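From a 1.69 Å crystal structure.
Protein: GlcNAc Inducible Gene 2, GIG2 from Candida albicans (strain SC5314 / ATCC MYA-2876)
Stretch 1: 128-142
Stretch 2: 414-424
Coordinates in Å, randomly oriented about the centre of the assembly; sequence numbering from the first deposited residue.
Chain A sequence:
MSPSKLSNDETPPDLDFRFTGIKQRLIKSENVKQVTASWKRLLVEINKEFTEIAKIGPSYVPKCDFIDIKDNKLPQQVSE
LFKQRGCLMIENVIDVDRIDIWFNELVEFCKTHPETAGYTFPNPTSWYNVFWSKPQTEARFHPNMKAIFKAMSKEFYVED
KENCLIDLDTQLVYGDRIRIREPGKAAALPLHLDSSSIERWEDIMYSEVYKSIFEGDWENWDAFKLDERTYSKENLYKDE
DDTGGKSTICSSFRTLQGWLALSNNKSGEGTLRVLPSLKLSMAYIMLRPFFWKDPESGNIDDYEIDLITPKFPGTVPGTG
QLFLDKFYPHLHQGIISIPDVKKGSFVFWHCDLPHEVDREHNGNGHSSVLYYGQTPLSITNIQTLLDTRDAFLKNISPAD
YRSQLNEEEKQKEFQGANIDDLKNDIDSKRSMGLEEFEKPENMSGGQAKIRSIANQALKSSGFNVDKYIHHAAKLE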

# COMPACT_ATOMS: atom_id res chain seq x y z
N TYR A 128 -1.93 -16.13 -9.21
CA TYR A 128 -2.63 -17.35 -8.74
C TYR A 128 -3.49 -17.00 -7.50
O TYR A 128 -2.96 -16.50 -6.51
N ASN A 129 -4.79 -17.26 -7.58
CA ASN A 129 -5.75 -16.82 -6.57
C ASN A 129 -5.82 -17.86 -5.46
O ASN A 129 -6.86 -18.52 -5.28
N VAL A 130 -4.69 -18.06 -4.81
CA VAL A 130 -4.56 -18.88 -3.66
C VAL A 130 -4.30 -17.88 -2.51
O VAL A 130 -3.39 -17.01 -2.56
N PHE A 131 -5.09 -18.00 -1.46
CA PHE A 131 -5.01 -17.08 -0.31
C PHE A 131 -4.59 -17.68 1.02
O PHE A 131 -3.83 -17.01 1.78
N TRP A 132 -5.06 -18.92 1.35
CA TRP A 132 -4.94 -19.49 2.69
C TRP A 132 -4.08 -20.78 2.78
O TRP A 132 -4.18 -21.55 3.76
N SER A 133 -3.26 -21.02 1.76
CA SER A 133 -2.45 -22.24 1.75
C SER A 133 -1.51 -22.31 2.92
O SER A 133 -1.15 -21.27 3.53
N LYS A 134 -1.04 -23.52 3.26
CA LYS A 134 -0.10 -23.66 4.33
C LYS A 134 1.17 -22.78 4.17
O LYS A 134 1.65 -22.18 5.15
N PRO A 135 1.76 -22.75 2.94
CA PRO A 135 2.96 -21.91 2.88
C PRO A 135 2.67 -20.42 3.16
O PRO A 135 3.54 -19.74 3.75
N GLN A 136 1.54 -19.93 2.69
CA GLN A 136 1.08 -18.60 3.02
C GLN A 136 0.91 -18.32 4.51
O GLN A 136 1.46 -17.32 5.07
N THR A 137 0.25 -19.23 5.19
CA THR A 137 0.01 -19.10 6.61
C THR A 137 1.31 -19.20 7.35
O THR A 137 1.61 -18.35 8.23
N GLU A 138 2.19 -20.13 6.93
CA GLU A 138 3.47 -20.20 7.57
C GLU A 138 4.37 -18.99 7.34
O GLU A 138 5.14 -18.61 8.19
N ALA A 139 4.33 -18.46 6.12
CA ALA A 139 5.15 -17.28 5.76
C ALA A 139 4.72 -16.03 6.55
O ALA A 139 5.53 -15.28 7.14
N ARG A 140 3.44 -15.82 6.57
CA ARG A 140 2.87 -14.68 7.22
C ARG A 140 3.22 -14.65 8.70
O ARG A 140 3.45 -13.62 9.25
N PHE A 141 3.28 -15.79 9.31
CA PHE A 141 3.55 -15.85 10.71
C PHE A 141 4.91 -16.34 11.12
O PHE A 141 5.16 -16.54 12.30
N HIS A 142 5.85 -16.45 10.19
CA HIS A 142 7.18 -16.77 10.54
C HIS A 142 7.74 -15.70 11.48
O HIS A 142 7.49 -14.52 11.28
N PHE A 414 -11.33 -23.99 -3.27
CA PHE A 414 -10.78 -24.55 -2.08
C PHE A 414 -9.45 -23.80 -1.79
O PHE A 414 -8.59 -23.76 -2.64
N GLN A 415 -9.22 -23.27 -0.60
CA GLN A 415 -8.07 -22.37 -0.39
C GLN A 415 -6.95 -22.88 0.46
O GLN A 415 -6.04 -22.06 0.81
N GLY A 416 -6.99 -24.14 0.91
CA GLY A 416 -5.93 -24.70 1.68
C GLY A 416 -5.86 -24.34 3.14
O GLY A 416 -4.84 -24.58 3.79
N ALA A 417 -6.92 -23.74 3.68
CA ALA A 417 -6.96 -23.24 5.06
C ALA A 417 -6.89 -24.37 6.00
O ALA A 417 -7.61 -25.33 5.84
N ASN A 418 -5.98 -24.30 6.93
CA ASN A 418 -5.94 -25.26 8.02
C ASN A 418 -5.59 -24.57 9.27
O ASN A 418 -4.49 -24.04 9.40
N ILE A 419 -6.52 -24.58 10.22
CA ILE A 419 -6.27 -24.05 11.54
C ILE A 419 -4.92 -24.52 12.09
O ILE A 419 -4.23 -23.77 12.78
N ASP A 420 -4.54 -25.78 11.87
CA ASP A 420 -3.30 -26.26 12.45
C ASP A 420 -2.05 -25.55 11.87
O ASP A 420 -1.04 -25.58 12.55
N ASP A 421 -2.14 -24.94 10.69
CA ASP A 421 -1.01 -24.16 10.10
C ASP A 421 -0.67 -22.94 10.96
O ASP A 421 0.40 -22.33 10.82
N LEU A 422 -1.58 -22.54 11.84
CA LEU A 422 -1.34 -21.47 12.75
C LEU A 422 -0.59 -21.94 13.95
O LEU A 422 -0.20 -21.14 14.71
N LYS A 423 -0.36 -23.25 14.11
CA LYS A 423 0.53 -23.77 15.07
C LYS A 423 0.10 -23.46 16.53
O LYS A 423 0.96 -23.25 17.40
N ASN A 424 -1.21 -23.37 16.69
CA ASN A 424 -1.84 -22.91 17.93
C ASN A 424 -1.12 -21.67 18.55
O ASN A 424 -1.06 -21.51 19.75

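Packing of residues 128-142 against 414-424, which together bury 584 Å². Lys423 (chi1 m, chi2 m, then t, t) carries its NZ to 2.8 Å from Glu138 OE2, a salt bridge; Glu138 (m, t) also holds Lys134 NZ, 2.7 Å from the same OE2, so one carboxylate oxygen screens two ammonium groups whose NZ atoms lie only 4.0 Å apart. At the other end, Gln415 (m, m) points toward the first stretch and uses both ends of its amide on backbone: Phe131 N donates to Gln415 OE1 at 2.7 Å, and Gln415 NE2 donates to Asn129 O at 3.1 Å. Its OE1 also meets the edge of the Phe131 ring, 3.5 Å from CD2. A weak bond runs from Trp132 N to Gln415 O (3.3 Å). Between these ends, water 1 donates to Trp132 O and Asp421 OD2 (2.7 Å each) and accepts from Thr137 OG1 (2.8 Å) and Asn418 N (3.2 Å), linking both stretches through four ligands. Asp421 (m) points toward the helix, its OD2 3.3 Å from Lys134 CB. Apolar contacts fill in: Trp132 (m) sets CD1 3.5 Å from Gln415 CB and CB 3.9 Å from Ala417 CB, while Leu422 (m, t) brings CD2 to 3.6 Å from Thr137 CG2 and 3.5 Å from Phe141 CE2.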

# COMPACT_ATOMS: atom_id res chain seq x y z
CB TYR A 128 -1.58 -18.38 -8.38
CG TYR A 128 -0.89 -18.84 -9.63
CD1 TYR A 128 0.23 -18.16 -10.12
CD2 TYR A 128 -1.38 -19.92 -10.34
CE1 TYR A 128 0.80 -18.55 -11.33
CE2 TYR A 128 -0.79 -20.34 -11.53
CZ TYR A 128 0.32 -19.66 -12.02
OH TYR A 128 0.91 -20.06 -13.19
CB ASN A 129 -7.13 -16.55 -7.21
CG ASN A 129 -7.13 -15.30 -8.08
OD1 ASN A 129 -6.08 -14.81 -8.45
ND2 ASN A 129 -8.28 -14.77 -8.34
CB VAL A 130 -3.49 -19.97 -3.80
CG1 VAL A 130 -2.07 -19.43 -4.04
CG2 VAL A 130 -3.45 -20.82 -2.56
CB PHE A 131 -6.36 -16.38 -0.20
CG PHE A 131 -6.73 -15.62 -1.43
CD1 PHE A 131 -6.19 -14.37 -1.69
CD2 PHE A 131 -7.54 -16.21 -2.43
CE1 PHE A 131 -6.56 -13.65 -2.81
CE2 PHE A 131 -7.90 -15.51 -3.58
CZ PHE A 131 -7.39 -14.22 -3.78
CB TRP A 132 -6.37 -19.70 3.33
CG TRP A 132 -7.33 -18.53 3.23
CD1 TRP A 132 -8.54 -18.49 2.58
CD2 TRP A 132 -7.11 -17.18 3.70
NE1 TRP A 132 -9.10 -17.22 2.64
CE2 TRP A 132 -8.23 -16.40 3.32
CE3 TRP A 132 -6.09 -16.59 4.44
CZ2 TRP A 132 -8.36 -15.06 3.64
CZ3 TRP A 132 -6.21 -15.20 4.74
CH2 TRP A 132 -7.34 -14.48 4.36
CB SER A 133 -1.64 -22.29 0.41
OG SER A 133 -0.61 -21.31 0.38
CB LYS A 134 0.29 -25.13 4.50
CG LYS A 134 1.29 -25.38 5.65
CD LYS A 134 1.94 -26.75 5.47
CE LYS A 134 2.20 -27.46 6.78
NZ LYS A 134 3.65 -27.59 7.12
CB PRO A 135 3.51 -22.12 1.46
CG PRO A 135 2.66 -23.23 0.84
CD PRO A 135 1.56 -23.57 1.72
CB GLN A 136 -0.13 -18.21 2.22
CG GLN A 136 0.17 -17.95 0.76
CD GLN A 136 -1.09 -17.98 -0.03
OE1 GLN A 136 -1.81 -19.01 -0.09
NE2 GLN A 136 -1.36 -16.84 -0.71
CB THR A 137 -1.05 -20.13 7.10
OG1 THR A 137 -2.27 -19.82 6.47
CG2 THR A 137 -1.27 -20.07 8.58
CB GLU A 138 4.25 -21.47 7.17
CG GLU A 138 3.60 -22.76 7.68
CD GLU A 138 4.44 -23.99 7.35
OE1 GLU A 138 5.36 -23.88 6.49
OE2 GLU A 138 4.17 -25.06 7.96
CB ALA A 139 5.06 -17.02 4.23
CB ARG A 140 1.35 -14.67 7.04
CG ARG A 140 0.91 -14.34 5.62
CD ARG A 140 -0.60 -14.30 5.45
NE ARG A 140 -1.07 -14.18 4.07
CZ ARG A 140 -1.94 -14.99 3.47
NH1 ARG A 140 -2.47 -15.99 4.11
NH2 ARG A 140 -2.29 -14.79 2.25
CB PHE A 141 2.43 -16.56 11.40
CG PHE A 141 1.11 -15.92 11.17
CD1 PHE A 141 0.89 -14.61 11.53
CD2 PHE A 141 0.11 -16.64 10.62
CE1 PHE A 141 -0.34 -14.02 11.35
CE2 PHE A 141 -1.13 -16.05 10.40
CZ PHE A 141 -1.34 -14.76 10.78
CB HIS A 142 8.04 -16.86 9.28
CG HIS A 142 9.42 -17.36 9.50
ND1 HIS A 142 10.44 -16.59 10.04
CD2 HIS A 142 9.99 -18.56 9.21
CE1 HIS A 142 11.57 -17.29 10.06
NE2 HIS A 142 11.31 -18.50 9.56
CB PHE A 414 -10.46 -26.01 -2.32
CG PHE A 414 -9.78 -26.66 -1.19
CD1 PHE A 414 -10.49 -27.06 -0.07
CD2 PHE A 414 -8.41 -26.84 -1.21
CE1 PHE A 414 -9.83 -27.64 0.99
CE2 PHE A 414 -7.74 -27.41 -0.12
CZ PHE A 414 -8.45 -27.80 0.98
CB GLN A 415 -8.60 -21.03 0.12
CG GLN A 415 -9.38 -20.24 -0.95
CD GLN A 415 -8.47 -19.69 -2.03
OE1 GLN A 415 -7.27 -19.61 -1.84
NE2 GLN A 415 -9.05 -19.28 -3.15
CB ALA A 417 -8.26 -22.52 5.30
CB ASN A 418 -4.91 -26.37 7.76
CG ASN A 418 -5.53 -27.57 7.15
OD1 ASN A 418 -5.23 -27.93 6.03
ND2 ASN A 418 -6.42 -28.21 7.90
CB ILE A 419 -7.40 -24.47 12.54
CG1 ILE A 419 -8.64 -23.63 12.31
CG2 ILE A 419 -6.96 -24.29 13.98
CD1 ILE A 419 -8.56 -22.25 12.95
CB ASP A 420 -3.08 -27.77 12.26
CG ASP A 420 -3.94 -28.64 13.22
OD1 ASP A 420 -4.63 -28.13 14.13
OD2 ASP A 420 -3.89 -29.88 13.02
CB ASP A 421 -1.37 -23.69 8.70
CG ASP A 421 -1.64 -24.84 7.73
OD1 ASP A 421 -1.17 -25.95 8.06
OD2 ASP A 421 -2.23 -24.62 6.64
CB LEU A 422 -2.66 -20.77 13.13
CG LEU A 422 -3.48 -20.19 11.98
CD1 LEU A 422 -4.94 -19.97 12.30
CD2 LEU A 422 -2.82 -18.88 11.59
CB LYS A 423 1.98 -23.35 14.83
CG LYS A 423 2.47 -23.29 13.38
CD LYS A 423 2.75 -24.61 12.73
CE LYS A 423 3.21 -24.37 11.28
NZ LYS A 423 2.92 -25.54 10.43
CB ASN A 424 -2.05 -24.11 18.90
CG ASN A 424 -3.17 -23.87 19.89
OD1 ASN A 424 -4.20 -23.22 19.57
ND2 ASN A 424 -2.96 -24.31 21.11
O HOH W 1 -3.56 -22.33 6.27
O HOH W 2 1.85 -20.20 10.95